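Local coordinates for PCF11 protein (Saccharomyces cerevisiae, PDB 1SZ9) that binds the carboxy-terminal domain of RNA polymerase II through its CTD-interacting domain and takes part in 3'-end processing of messenger RNA, at residues K32-N37 and S76-Y81; E49-I52 and K58-L61; A63-D68 and R102-N107; N88-T93 and K110-P115; T93-D98 and E132-K137. All coordinates share one frame; numbering follows the deposited sequence.

Contact 1 of 5, residues K32-N37 and S76-Y81; sequences KLAEEN and SPYTIY
Ala34 and Tyr78 mark the closest approach of the two backbones, with their CA atoms 8.6 Å apart. Ala34 lies in the last turns of helix 24-36, whereas Tyr78 is the first residue of the short helix 78-83, just after a cis peptide bond between Ser76 and Pro77. The tyrosine ring spans the gap. With CG anti to its own carbonyl carbon (chi1 -59°), the phenol reaches back to helix 24-36, and Tyr78 OH donates a 2.7 Å hydrogen bond to Ala34 O. The hydroxyl arrives 19° off the carbonyl plane, while the carbonyl oxygen itself lies near the plane of the ring, at its edge. In the all-helical CTD-interacting domain this ties together two helices that do not follow one another in sequence, and Ile70 of helix 57-73 touches both residues. Ala34 CB lies off the ring plane by the hydroxyl end, 3.7 Å from Tyr78 CZ. Beyond the helix end, Asn37 folds its amide back, and ND2 donates to Leu33 O at 2.9 Å, in the carbonyl plane and on a lone pair.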
# COMPACT_ATOMS: atom_id res chain seq x y z
N LYS A 32 -13.75 1.16 -0.11
CA LYS A 32 -15.05 1.46 0.48
C LYS A 32 -15.22 0.65 1.78
O LYS A 32 -15.75 1.16 2.76
CB LYS A 32 -16.18 1.12 -0.51
CG LYS A 32 -16.24 2.06 -1.71
CD LYS A 32 -17.15 1.50 -2.81
CE LYS A 32 -18.58 1.34 -2.33
NZ LYS A 32 -19.47 0.87 -3.42
N LEU A 33 -14.78 -0.60 1.78
CA LEU A 33 -14.86 -1.42 2.99
C LEU A 33 -13.99 -0.78 4.10
O LEU A 33 -14.34 -0.80 5.29
CB LEU A 33 -14.37 -2.85 2.72
CG LEU A 33 -15.33 -3.82 2.01
CD1 LEU A 33 -14.61 -5.12 1.63
CD2 LEU A 33 -16.51 -4.13 2.96
N ALA A 34 -12.84 -0.24 3.71
CA ALA A 34 -11.93 0.38 4.67
C ALA A 34 -12.54 1.68 5.23
O ALA A 34 -12.37 2.00 6.39
CB ALA A 34 -10.58 0.66 4.00
N GLU A 35 -13.27 2.40 4.39
CA GLU A 35 -13.94 3.65 4.77
C GLU A 35 -15.10 3.37 5.74
O GLU A 35 -15.31 4.08 6.72
CB GLU A 35 -14.47 4.33 3.50
CG GLU A 35 -15.43 5.52 3.69
CD GLU A 35 -14.71 6.86 3.86
OE1 GLU A 35 -13.63 7.04 3.28
OE2 GLU A 35 -15.23 7.75 4.56
N GLU A 36 -15.85 2.31 5.45
CA GLU A 36 -17.01 1.95 6.24
C GLU A 36 -16.77 1.13 7.50
O GLU A 36 -17.66 0.99 8.33
CB GLU A 36 -18.00 1.21 5.35
CG GLU A 36 -18.65 2.08 4.31
CD GLU A 36 -19.19 1.27 3.14
OE1 GLU A 36 -19.62 0.12 3.36
OE2 GLU A 36 -19.18 1.80 2.01
N ASN A 37 -15.57 0.59 7.65
CA ASN A 37 -15.30 -0.24 8.80
C ASN A 37 -14.00 0.13 9.49
O ASN A 37 -13.19 -0.74 9.79
CB ASN A 37 -15.28 -1.70 8.35
CG ASN A 37 -16.59 -2.13 7.73
OD1 ASN A 37 -17.52 -2.53 8.43
ND2 ASN A 37 -16.69 -2.02 6.40
N SER A 76 -6.57 8.77 7.40
CA SER A 76 -6.46 8.23 8.74
C SER A 76 -7.58 7.23 9.02
O SER A 76 -8.68 7.35 8.50
CB SER A 76 -6.51 9.36 9.78
OG SER A 76 -6.25 8.84 11.09
N PRO A 77 -7.31 6.20 9.84
CA PRO A 77 -6.05 5.90 10.53
C PRO A 77 -5.08 5.04 9.69
O PRO A 77 -3.99 4.66 10.15
CB PRO A 77 -6.53 5.15 11.76
CG PRO A 77 -7.61 4.31 11.19
CD PRO A 77 -8.37 5.28 10.28
N TYR A 78 -5.48 4.75 8.46
CA TYR A 78 -4.65 3.93 7.58
C TYR A 78 -3.29 4.55 7.25
O TYR A 78 -2.28 3.86 7.26
CB TYR A 78 -5.44 3.59 6.32
CG TYR A 78 -6.71 2.84 6.63
CD1 TYR A 78 -6.69 1.49 7.00
CD2 TYR A 78 -7.95 3.50 6.59
CE1 TYR A 78 -7.87 0.82 7.34
CE2 TYR A 78 -9.13 2.84 6.93
CZ TYR A 78 -9.08 1.51 7.30
OH TYR A 78 -10.27 0.89 7.62
N THR A 79 -3.26 5.86 6.98
CA THR A 79 -2.02 6.55 6.68
C THR A 79 -1.05 6.38 7.86
O THR A 79 0.17 6.26 7.68
CB THR A 79 -2.24 8.07 6.47
OG1 THR A 79 -3.09 8.57 7.51
CG2 THR A 79 -2.87 8.36 5.10
N ILE A 80 -1.60 6.39 9.07
CA ILE A 80 -0.80 6.24 10.28
C ILE A 80 -0.35 4.79 10.45
O ILE A 80 0.83 4.52 10.62
CB ILE A 80 -1.60 6.67 11.54
CG1 ILE A 80 -1.91 8.17 11.46
CG2 ILE A 80 -0.82 6.36 12.81
CD1 ILE A 80 -2.90 8.65 12.51
N TYR A 81 -1.30 3.86 10.37
CA TYR A 81 -0.98 2.45 10.53
C TYR A 81 -0.01 1.87 9.51
O TYR A 81 0.92 1.17 9.89
CB TYR A 81 -2.26 1.62 10.54
CG TYR A 81 -3.21 1.93 11.69
CD1 TYR A 81 -2.87 2.87 12.67
CD2 TYR A 81 -4.44 1.28 11.78
CE1 TYR A 81 -3.75 3.17 13.73
CE2 TYR A 81 -5.32 1.56 12.82
CZ TYR A 81 -4.97 2.51 13.79
OH TYR A 81 -5.86 2.80 14.80

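Contact 2 of 5, residues E49-I52 and K58-L61; sequences ESRI and KQKL
The Arg51 guanidinium meets the Gln59 amide with their planes only 23° apart. OE1 of Gln59 comes to the guanidinium obliquely, and the bond it accepts from Arg51 NH1 is weak, 3.2 Å long and bent to 125° at the hydrogen. At the guanidinium edge, in its plane, sits a water 3.1 Å from NH1 of Arg51. That water passes a hydrogen to Gln59 O at 2.8 Å, so both the side chain and the main chain of the glutamine are linked to the one NH1. Arg51 gets there by bending at chi2 and chi3, whereas Gln59 runs out extended beyond CG. On the next residues Lys60 lays its CG and CD alongside the Ile52 carbonyl, then turns at chi4 (-53°) to give NZ a 2.8 Å hydrogen bond to Ile52 O. The same NZ also bonds Cys55 O, and weakly Glu53 O, so the ammonium gathers carbonyls near the C-terminal end of helix 41-54. The two segments belong to consecutive helices, 41-54 and 57-73, close to the short turn that joins them. Ile52 CG1 packs on Ala63 of the second helix, while CG2 meets Leu89 and Thr93 of helix 86-95.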
# COMPACT_ATOMS: atom_id res chain seq x y z
N GLU A 49 -0.69 -5.98 4.24
CA GLU A 49 0.76 -6.16 4.40
C GLU A 49 1.12 -7.63 4.23
O GLU A 49 2.15 -7.96 3.63
CB GLU A 49 1.25 -5.65 5.77
CG GLU A 49 0.96 -4.16 6.00
CD GLU A 49 1.81 -3.55 7.11
OE1 GLU A 49 2.29 -4.29 7.99
OE2 GLU A 49 2.00 -2.31 7.10
N SER A 50 0.27 -8.51 4.75
CA SER A 50 0.49 -9.94 4.63
C SER A 50 0.47 -10.33 3.16
O SER A 50 1.37 -11.05 2.69
CB SER A 50 -0.59 -10.72 5.42
OG SER A 50 -0.46 -12.11 5.20
N ARG A 51 -0.53 -9.86 2.41
CA ARG A 51 -0.60 -10.16 0.97
C ARG A 51 0.65 -9.65 0.24
O ARG A 51 1.25 -10.38 -0.55
CB ARG A 51 -1.87 -9.57 0.32
CG ARG A 51 -1.72 -9.43 -1.20
CD ARG A 51 -2.88 -9.91 -2.09
NE ARG A 51 -3.02 -11.35 -2.10
CZ ARG A 51 -3.19 -12.11 -3.18
NH1 ARG A 51 -3.22 -11.60 -4.41
NH2 ARG A 51 -3.32 -13.42 -3.02
N ILE A 52 1.06 -8.42 0.51
CA ILE A 52 2.25 -7.87 -0.14
C ILE A 52 3.48 -8.74 0.13
O ILE A 52 4.31 -8.98 -0.76
CB ILE A 52 2.52 -6.44 0.35
CG1 ILE A 52 1.43 -5.50 -0.19
CG2 ILE A 52 3.92 -5.98 -0.09
CD1 ILE A 52 1.43 -4.11 0.45
N LYS A 58 4.37 -9.66 -9.54
CA LYS A 58 3.37 -8.74 -10.10
C LYS A 58 2.19 -8.47 -9.19
O LYS A 58 1.67 -7.35 -9.15
CB LYS A 58 2.82 -9.24 -11.44
CG LYS A 58 3.59 -8.75 -12.66
CD LYS A 58 2.79 -9.00 -13.92
CE LYS A 58 3.46 -8.41 -15.15
NZ LYS A 58 2.48 -8.26 -16.26
N GLN A 59 1.77 -9.49 -8.46
CA GLN A 59 0.63 -9.30 -7.58
C GLN A 59 0.95 -8.41 -6.39
O GLN A 59 0.05 -7.79 -5.83
CB GLN A 59 0.09 -10.67 -7.13
CG GLN A 59 -0.62 -11.44 -8.26
CD GLN A 59 -1.03 -12.84 -7.85
OE1 GLN A 59 -1.47 -13.07 -6.71
NE2 GLN A 59 -0.91 -13.80 -8.77
N LYS A 60 2.23 -8.31 -6.01
CA LYS A 60 2.61 -7.46 -4.89
C LYS A 60 2.30 -5.99 -5.21
O LYS A 60 1.91 -5.22 -4.31
CB LYS A 60 4.10 -7.60 -4.55
CG LYS A 60 4.57 -8.97 -4.01
CD LYS A 60 6.06 -8.89 -3.63
CE LYS A 60 6.64 -10.25 -3.18
NZ LYS A 60 5.85 -10.93 -2.09
N LEU A 61 2.47 -5.60 -6.47
CA LEU A 61 2.19 -4.23 -6.91
C LEU A 61 0.72 -3.89 -6.71
O LEU A 61 0.39 -2.84 -6.20
CB LEU A 61 2.53 -4.03 -8.39
CG LEU A 61 2.23 -2.64 -8.98
CD1 LEU A 61 3.05 -1.58 -8.24
CD2 LEU A 61 2.55 -2.60 -10.49
O HOH W 1 -2.39 -8.65 -4.83

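Contact 3 of 5, residues A63-D68 and R102-N107; sequences AFYALD and RTKLIN
Tyr65 reaches Lys104 with its hydroxyl end. From CB the side chain leaves helix 57-73 with CG anti to the carbonyl carbon (chi1 -75°), which sends the ring across to helix 99-112. The side chain packs on Met108 of that helix and on Asn22, and the hydroxyl is what meets segment 102-107. At the tip, OH lies 3.6 Å from Lys104 CB and 3.7 Å from Lys104 CG, resting on the aliphatic root of the lysine while the rest of that chain leads away. The hydroxyl has a polar partner as well: a water 2.9 Å from Tyr65 OH donates to Lys104 O at 2.8 Å. One residue back, Phe64 meets Leu105, with CD2 of the ring 4.3 Å from CD2 of the leucine in an oblique approach. In the superhelical CTD-interacting domain, Phe64 is reached from three other helices: by Ile52 of helix 41-54, by Tyr90 and Thr93 of helix 86-95, and by residues of helix 99-112. The contact therefore has two characters: hydrocarbon packing without direction at the buried Phe64 and Leu105, and at Tyr65 a water-mediated link to the main chain of helix 99-112, with no direct hydrogen bond joining the two segments.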
# COMPACT_ATOMS: atom_id res chain seq x y z
N ALA A 63 -1.42 -5.17 -4.67
CA ALA A 63 -1.76 -5.09 -3.25
C ALA A 63 -1.29 -3.72 -2.75
O ALA A 63 -1.96 -3.09 -1.91
CB ALA A 63 -1.05 -6.22 -2.46
N PHE A 64 -0.15 -3.25 -3.24
CA PHE A 64 0.33 -1.91 -2.86
C PHE A 64 -0.63 -0.85 -3.44
O PHE A 64 -0.79 0.23 -2.86
CB PHE A 64 1.75 -1.66 -3.38
CG PHE A 64 2.79 -1.53 -2.28
CD1 PHE A 64 2.73 -0.48 -1.37
CD2 PHE A 64 3.83 -2.46 -2.18
CE1 PHE A 64 3.69 -0.34 -0.36
CE2 PHE A 64 4.80 -2.34 -1.17
CZ PHE A 64 4.73 -1.28 -0.26
N TYR A 65 -1.26 -1.14 -4.58
CA TYR A 65 -2.21 -0.16 -5.13
C TYR A 65 -3.44 -0.12 -4.23
O TYR A 65 -4.07 0.92 -4.08
CB TYR A 65 -2.63 -0.49 -6.58
CG TYR A 65 -1.58 -0.19 -7.64
CD1 TYR A 65 -0.42 0.53 -7.34
CD2 TYR A 65 -1.77 -0.59 -8.96
CE1 TYR A 65 0.54 0.84 -8.35
CE2 TYR A 65 -0.84 -0.30 -9.96
CZ TYR A 65 0.31 0.42 -9.65
OH TYR A 65 1.19 0.75 -10.65
N ALA A 66 -3.77 -1.26 -3.61
CA ALA A 66 -4.89 -1.29 -2.67
C ALA A 66 -4.52 -0.39 -1.46
O ALA A 66 -5.32 0.44 -1.02
CB ALA A 66 -5.14 -2.72 -2.22
N LEU A 67 -3.32 -0.59 -0.93
CA LEU A 67 -2.80 0.19 0.20
C LEU A 67 -2.81 1.69 -0.17
O LEU A 67 -3.23 2.53 0.62
CB LEU A 67 -1.35 -0.25 0.49
CG LEU A 67 -0.56 0.38 1.65
CD1 LEU A 67 0.60 -0.55 2.06
CD2 LEU A 67 -0.01 1.76 1.25
N ASP A 68 -2.35 1.99 -1.38
CA ASP A 68 -2.30 3.36 -1.89
C ASP A 68 -3.70 4.00 -1.96
O ASP A 68 -3.90 5.12 -1.51
CB ASP A 68 -1.68 3.35 -3.30
CG ASP A 68 -1.54 4.74 -3.88
OD1 ASP A 68 -0.60 5.46 -3.50
OD2 ASP A 68 -2.38 5.12 -4.72
N ARG A 102 9.26 -2.04 -10.83
CA ARG A 102 10.01 -1.04 -10.07
C ARG A 102 9.66 0.40 -10.52
O ARG A 102 9.50 1.28 -9.68
CB ARG A 102 11.53 -1.28 -10.21
CG ARG A 102 12.04 -2.43 -9.31
CD ARG A 102 13.49 -2.85 -9.59
NE ARG A 102 13.84 -3.96 -8.69
CZ ARG A 102 14.73 -4.92 -8.97
NH1 ARG A 102 15.37 -4.91 -10.13
NH2 ARG A 102 14.96 -5.89 -8.11
N THR A 103 9.53 0.65 -11.82
CA THR A 103 9.19 2.02 -12.26
C THR A 103 7.80 2.36 -11.75
O THR A 103 7.52 3.51 -11.46
CB THR A 103 9.19 2.20 -13.81
OG1 THR A 103 8.18 1.37 -14.40
CG2 THR A 103 10.55 1.85 -14.39
N LYS A 104 6.92 1.36 -11.65
CA LYS A 104 5.57 1.59 -11.14
C LYS A 104 5.62 1.88 -9.63
O LYS A 104 4.91 2.76 -9.14
CB LYS A 104 4.67 0.40 -11.47
CG LYS A 104 4.11 0.51 -12.90
CD LYS A 104 3.83 -0.82 -13.53
CE LYS A 104 3.04 -0.64 -14.85
NZ LYS A 104 3.23 0.69 -15.51
N LEU A 105 6.48 1.15 -8.90
CA LEU A 105 6.63 1.41 -7.46
C LEU A 105 7.23 2.81 -7.27
O LEU A 105 6.93 3.50 -6.31
CB LEU A 105 7.58 0.41 -6.81
CG LEU A 105 7.07 -1.03 -6.70
CD1 LEU A 105 8.20 -1.91 -6.21
CD2 LEU A 105 5.86 -1.09 -5.76
N ILE A 106 8.09 3.22 -8.20
CA ILE A 106 8.73 4.52 -8.09
C ILE A 106 7.73 5.65 -8.31
O ILE A 106 7.71 6.64 -7.58
CB ILE A 106 9.91 4.63 -9.10
CG1 ILE A 106 11.04 3.68 -8.65
CG2 ILE A 106 10.41 6.12 -9.23
CD1 ILE A 106 12.05 3.36 -9.77
N ASN A 107 6.90 5.52 -9.34
CA ASN A 107 5.90 6.54 -9.63
C ASN A 107 4.93 6.64 -8.45
O ASN A 107 4.54 7.74 -8.05
CB ASN A 107 5.17 6.22 -10.94
CG ASN A 107 6.05 6.47 -12.15
OD1 ASN A 107 7.08 7.13 -12.04
ND2 ASN A 107 5.67 5.95 -13.31
O HOH W 2 2.55 3.34 -10.45

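Contact 4 of 5, residues N88-T93 and K110-P115; sequences NLYKRT and KLWLNP
In the helical superhelix of the CTD-interacting domain, which belongs with the ARM-like and TPR-like helical-repeat folds, Tyr90 of helix 86-95 and Trp112, late in helix 99-112, fill the core between their helices. The backbones stay well apart, 12.4 Å between the CA atoms of Tyr90 and Trp112, and the two large rings reach across that distance, with Phe64 of helix 57-73 touching both. They meet at one corner: Tyr90 CD2 lies 3.7 Å from Trp112 CZ3 and 3.8 Å from Trp112 CH2. The ring centroids, that of Tyr90 and that of the six-membered ring of Trp112, are 5.8 Å apart with planes at 65°, an oblique pairing. A chi1 of -176° places Tyr90 CG opposite the backbone N and turns the ring toward the indole. Phe123 meets the indole edge-to-face, and Ile131 and Leu135 of helix 125-137 reach Tyr90. Each ring also has a polar tie away from the other: Tyr90 OH makes a weak bond with Leu105 O, and Trp112 NE1 donates to Asp68 OD1 on helix 57-73.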
# COMPACT_ATOMS: atom_id res chain seq x y z
N ASN A 88 10.11 -0.94 5.23
CA ASN A 88 10.55 -2.32 5.09
C ASN A 88 9.75 -3.05 4.03
O ASN A 88 10.30 -3.80 3.25
CB ASN A 88 10.43 -3.08 6.42
CG ASN A 88 11.45 -2.62 7.44
OD1 ASN A 88 12.39 -1.92 7.10
ND2 ASN A 88 11.28 -3.02 8.70
N LEU A 89 8.44 -2.84 4.01
CA LEU A 89 7.58 -3.48 3.01
C LEU A 89 7.93 -3.04 1.59
O LEU A 89 8.01 -3.85 0.68
CB LEU A 89 6.10 -3.16 3.29
CG LEU A 89 5.38 -4.11 4.24
CD1 LEU A 89 3.96 -3.61 4.51
CD2 LEU A 89 5.35 -5.51 3.64
N TYR A 90 8.12 -1.74 1.42
CA TYR A 90 8.43 -1.18 0.12
C TYR A 90 9.77 -1.69 -0.40
O TYR A 90 9.86 -2.16 -1.53
CB TYR A 90 8.44 0.35 0.21
CG TYR A 90 8.68 1.04 -1.12
CD1 TYR A 90 9.95 1.13 -1.67
CD2 TYR A 90 7.62 1.59 -1.84
CE1 TYR A 90 10.17 1.75 -2.91
CE2 TYR A 90 7.82 2.20 -3.06
CZ TYR A 90 9.09 2.29 -3.59
OH TYR A 90 9.29 2.91 -4.80
N LYS A 91 10.81 -1.55 0.41
CA LYS A 91 12.14 -1.99 0.05
C LYS A 91 12.19 -3.49 -0.27
O LYS A 91 12.78 -3.89 -1.27
CB LYS A 91 13.11 -1.69 1.21
CG LYS A 91 14.50 -2.30 1.04
CD LYS A 91 15.50 -1.77 2.08
CE LYS A 91 16.90 -2.41 1.90
NZ LYS A 91 17.92 -1.85 2.86
N ARG A 92 11.57 -4.31 0.57
CA ARG A 92 11.58 -5.75 0.33
C ARG A 92 10.88 -6.09 -0.97
O ARG A 92 11.37 -6.93 -1.73
CB ARG A 92 10.93 -6.51 1.50
CG ARG A 92 11.85 -6.61 2.71
CD ARG A 92 11.11 -6.97 3.99
NE ARG A 92 11.95 -6.74 5.16
CZ ARG A 92 11.51 -6.73 6.42
NH1 ARG A 92 10.23 -6.94 6.69
NH2 ARG A 92 12.36 -6.50 7.41
N THR A 93 9.76 -5.43 -1.24
CA THR A 93 9.02 -5.68 -2.47
C THR A 93 9.85 -5.28 -3.68
O THR A 93 9.97 -6.03 -4.64
CB THR A 93 7.68 -4.89 -2.49
OG1 THR A 93 6.88 -5.35 -1.40
CG2 THR A 93 6.89 -5.11 -3.81
N LYS A 110 6.53 8.63 -5.77
CA LYS A 110 6.53 10.04 -6.12
C LYS A 110 5.21 10.71 -5.74
O LYS A 110 5.20 11.81 -5.20
CB LYS A 110 6.74 10.24 -7.63
CG LYS A 110 8.20 10.22 -8.09
CD LYS A 110 8.23 10.60 -9.56
CE LYS A 110 9.63 10.69 -10.11
NZ LYS A 110 9.55 11.22 -11.50
N LEU A 111 4.09 10.05 -6.01
CA LEU A 111 2.80 10.65 -5.67
C LEU A 111 2.57 10.66 -4.16
O LEU A 111 1.77 11.47 -3.68
CB LEU A 111 1.65 9.91 -6.38
CG LEU A 111 1.71 9.94 -7.90
CD1 LEU A 111 0.49 9.24 -8.46
CD2 LEU A 111 1.77 11.39 -8.42
N TRP A 112 3.26 9.80 -3.40
CA TRP A 112 3.08 9.82 -1.94
C TRP A 112 3.66 11.12 -1.37
O TRP A 112 3.28 11.53 -0.29
CB TRP A 112 3.77 8.64 -1.23
CG TRP A 112 3.15 7.28 -1.45
CD1 TRP A 112 1.89 7.00 -1.89
CD2 TRP A 112 3.77 6.01 -1.19
NE1 TRP A 112 1.68 5.63 -1.92
CE2 TRP A 112 2.82 5.01 -1.50
CE3 TRP A 112 5.04 5.63 -0.73
CZ2 TRP A 112 3.10 3.63 -1.36
CZ3 TRP A 112 5.32 4.27 -0.59
CH2 TRP A 112 4.35 3.29 -0.90
N LEU A 113 4.59 11.74 -2.08
CA LEU A 113 5.22 13.00 -1.64
C LEU A 113 4.26 14.19 -1.76
O LEU A 113 4.42 15.19 -1.08
CB LEU A 113 6.49 13.27 -2.45
CG LEU A 113 7.87 12.83 -1.94
CD1 LEU A 113 7.77 11.84 -0.79
CD2 LEU A 113 8.66 12.28 -3.10
N ASN A 114 3.27 14.08 -2.63
CA ASN A 114 2.28 15.14 -2.81
C ASN A 114 0.95 14.49 -3.23
O ASN A 114 0.46 14.70 -4.35
CB ASN A 114 2.77 16.15 -3.88
CG ASN A 114 1.79 17.32 -4.06
OD1 ASN A 114 1.20 17.79 -3.09
ND2 ASN A 114 1.64 17.79 -5.31
N PRO A 115 0.34 13.71 -2.32
CA PRO A 115 -0.93 13.03 -2.62
C PRO A 115 -2.09 13.99 -2.90
O PRO A 115 -2.33 14.92 -2.13
CB PRO A 115 -1.18 12.20 -1.37
CG PRO A 115 -0.67 13.13 -0.27
CD PRO A 115 0.63 13.67 -0.87

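Contact 5 of 5, residues T93-D98 and E132-K137; sequences TYLLVD and EQFLIK
Tyr94 O, near the end of helix 86-95, takes a hydrogen bond from Arg102 NE, which ties the main chain here to helix 99-112 while the Tyr94 side chain turns to Phe134 and Leu135. No hydrogen bond joins segments 93-98 and 132-137 themselves, and what holds them is apolar. Phe134 presents its edge to the face of the Tyr94 ring in an offset edge-to-face pair, with centroids 5.3 Å apart and planes at 90°. The closest atoms of this pair are Phe134 CZ and Tyr94 CD1, at 3.6 Å, and Phe134 CE2 sits 3.7 Å from Tyr94 CG. With CG trans to the backbone N in both residues (chi1 -170° in Tyr94, 163° in Phe134), the two rings extend toward each other across the gap. Leu95 CD2 also comes to the Phe134 edge, near the ring plane, 3.9 Å from the same CZ and 4.0 Å from Phe134 CE1. Farther along the tyrosine, Leu135 CD2 presses on Tyr94 CE2 at 3.5 Å. Because Leu95 is exposed, this side of the cluster lies toward the protein surface. Helix 125-137 thus lies against the C-terminal turns of helix 86-95, with Phe134 also touching Phe87 and Lys91. Ile106 of helix 99-112 packs on Tyr94, while Phe109 of the same helix packs on Leu135.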
# COMPACT_ATOMS: atom_id res chain seq x y z
N THR A 93 9.76 -5.43 -1.24
CA THR A 93 9.02 -5.68 -2.47
C THR A 93 9.85 -5.28 -3.68
O THR A 93 9.97 -6.03 -4.64
CB THR A 93 7.68 -4.89 -2.49
OG1 THR A 93 6.88 -5.35 -1.40
CG2 THR A 93 6.89 -5.11 -3.81
N TYR A 94 10.42 -4.08 -3.62
CA TYR A 94 11.24 -3.54 -4.69
C TYR A 94 12.37 -4.50 -5.05
O TYR A 94 12.68 -4.73 -6.22
CB TYR A 94 11.83 -2.18 -4.26
CG TYR A 94 12.51 -1.43 -5.38
CD1 TYR A 94 13.78 -1.78 -5.81
CD2 TYR A 94 11.87 -0.36 -6.02
CE1 TYR A 94 14.42 -1.10 -6.85
CE2 TYR A 94 12.50 0.34 -7.08
CZ TYR A 94 13.77 -0.04 -7.48
OH TYR A 94 14.40 0.62 -8.50
N LEU A 95 12.99 -5.08 -4.03
CA LEU A 95 14.10 -6.01 -4.23
C LEU A 95 13.66 -7.35 -4.82
O LEU A 95 14.50 -8.13 -5.30
CB LEU A 95 14.83 -6.24 -2.89
CG LEU A 95 15.53 -4.98 -2.35
CD1 LEU A 95 16.05 -5.24 -0.96
CD2 LEU A 95 16.67 -4.58 -3.30
N LEU A 96 12.36 -7.61 -4.79
CA LEU A 96 11.82 -8.88 -5.28
C LEU A 96 10.97 -8.81 -6.54
O LEU A 96 10.35 -9.80 -6.92
CB LEU A 96 11.04 -9.58 -4.16
CG LEU A 96 11.89 -10.08 -2.96
CD1 LEU A 96 11.00 -10.57 -1.81
CD2 LEU A 96 12.83 -11.21 -3.42
N VAL A 97 10.93 -7.66 -7.19
CA VAL A 97 10.13 -7.57 -8.42
C VAL A 97 10.97 -7.13 -9.60
O VAL A 97 12.09 -6.63 -9.43
CB VAL A 97 8.92 -6.62 -8.26
CG1 VAL A 97 8.01 -7.13 -7.13
CG2 VAL A 97 9.42 -5.18 -7.99
N ASP A 98 10.42 -7.32 -10.79
CA ASP A 98 11.10 -6.95 -12.04
C ASP A 98 11.25 -5.44 -12.17
O ASP A 98 10.63 -4.66 -11.44
CB ASP A 98 10.28 -7.47 -13.22
CG ASP A 98 8.92 -6.82 -13.29
OD1 ASP A 98 8.01 -7.25 -12.54
OD2 ASP A 98 8.77 -5.85 -14.08
N GLU A 132 13.31 7.09 0.01
CA GLU A 132 14.05 7.90 -0.95
C GLU A 132 15.55 7.55 -0.93
O GLU A 132 16.16 7.44 -1.98
CB GLU A 132 13.90 9.39 -0.63
CG GLU A 132 14.61 10.28 -1.64
CD GLU A 132 14.31 11.74 -1.42
OE1 GLU A 132 14.59 12.24 -0.32
OE2 GLU A 132 13.80 12.39 -2.36
N GLN A 133 16.13 7.41 0.26
CA GLN A 133 17.55 7.05 0.37
C GLN A 133 17.80 5.71 -0.31
O GLN A 133 18.77 5.56 -1.05
CB GLN A 133 17.99 7.00 1.83
CG GLN A 133 17.70 8.29 2.57
CD GLN A 133 18.09 8.25 4.03
OE1 GLN A 133 17.96 7.22 4.70
NE2 GLN A 133 18.57 9.38 4.54
N PHE A 134 16.94 4.74 -0.03
CA PHE A 134 17.05 3.43 -0.64
C PHE A 134 16.96 3.53 -2.18
O PHE A 134 17.74 2.93 -2.89
CB PHE A 134 15.93 2.52 -0.12
CG PHE A 134 15.71 1.29 -0.97
CD1 PHE A 134 16.64 0.25 -0.98
CD2 PHE A 134 14.58 1.20 -1.79
CE1 PHE A 134 16.45 -0.87 -1.80
CE2 PHE A 134 14.38 0.09 -2.62
CZ PHE A 134 15.32 -0.95 -2.63
N LEU A 135 16.00 4.29 -2.70
CA LEU A 135 15.87 4.43 -4.15
C LEU A 135 17.14 5.04 -4.77
O LEU A 135 17.58 4.64 -5.86
CB LEU A 135 14.62 5.25 -4.50
CG LEU A 135 13.29 4.48 -4.28
CD1 LEU A 135 12.13 5.38 -4.65
CD2 LEU A 135 13.25 3.18 -5.12
N ILE A 136 17.71 6.04 -4.09
CA ILE A 136 18.95 6.65 -4.56
C ILE A 136 20.06 5.57 -4.61
O ILE A 136 20.78 5.44 -5.59
CB ILE A 136 19.38 7.79 -3.62
CG1 ILE A 136 18.45 8.99 -3.81
CG2 ILE A 136 20.84 8.19 -3.88
CD1 ILE A 136 18.64 10.08 -2.75
N LYS A 137 20.16 4.76 -3.55
CA LYS A 137 21.16 3.69 -3.52
C LYS A 137 20.86 2.56 -4.52
O LYS A 137 21.66 1.65 -4.68
CB LYS A 137 21.29 3.07 -2.12
CG LYS A 137 22.02 3.95 -1.12
CD LYS A 137 23.37 4.40 -1.69
CE LYS A 137 23.98 5.56 -0.90
NZ LYS A 137 24.96 6.29 -1.76

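In the fold
The contacts spread through the helical array: contact 1 and contact 5 have centres about 26 Å apart, on opposite sides of the chain's centre. Contact 2 is nested in the chain loop that contact 1 closes, but the two do not touch. Contacts 2 and 3 share helix 57-73 and meet where Ile52 CG1 packs on Ala63 CB at 3.4 Å. Contacts 3 and 4 lie closest, with centres about 7 Å apart. Contact 5 shares Thr93 with contact 4 and touches it again where Lys91 CG meets Phe134 CE1 at 3.7 Å. Thr93 also receives Ile52 CG2 of contact 2 at its OG1, 3.3 Å away, so helix 41-54 meets helix 86-95 at the residue that contacts 4 and 5 share.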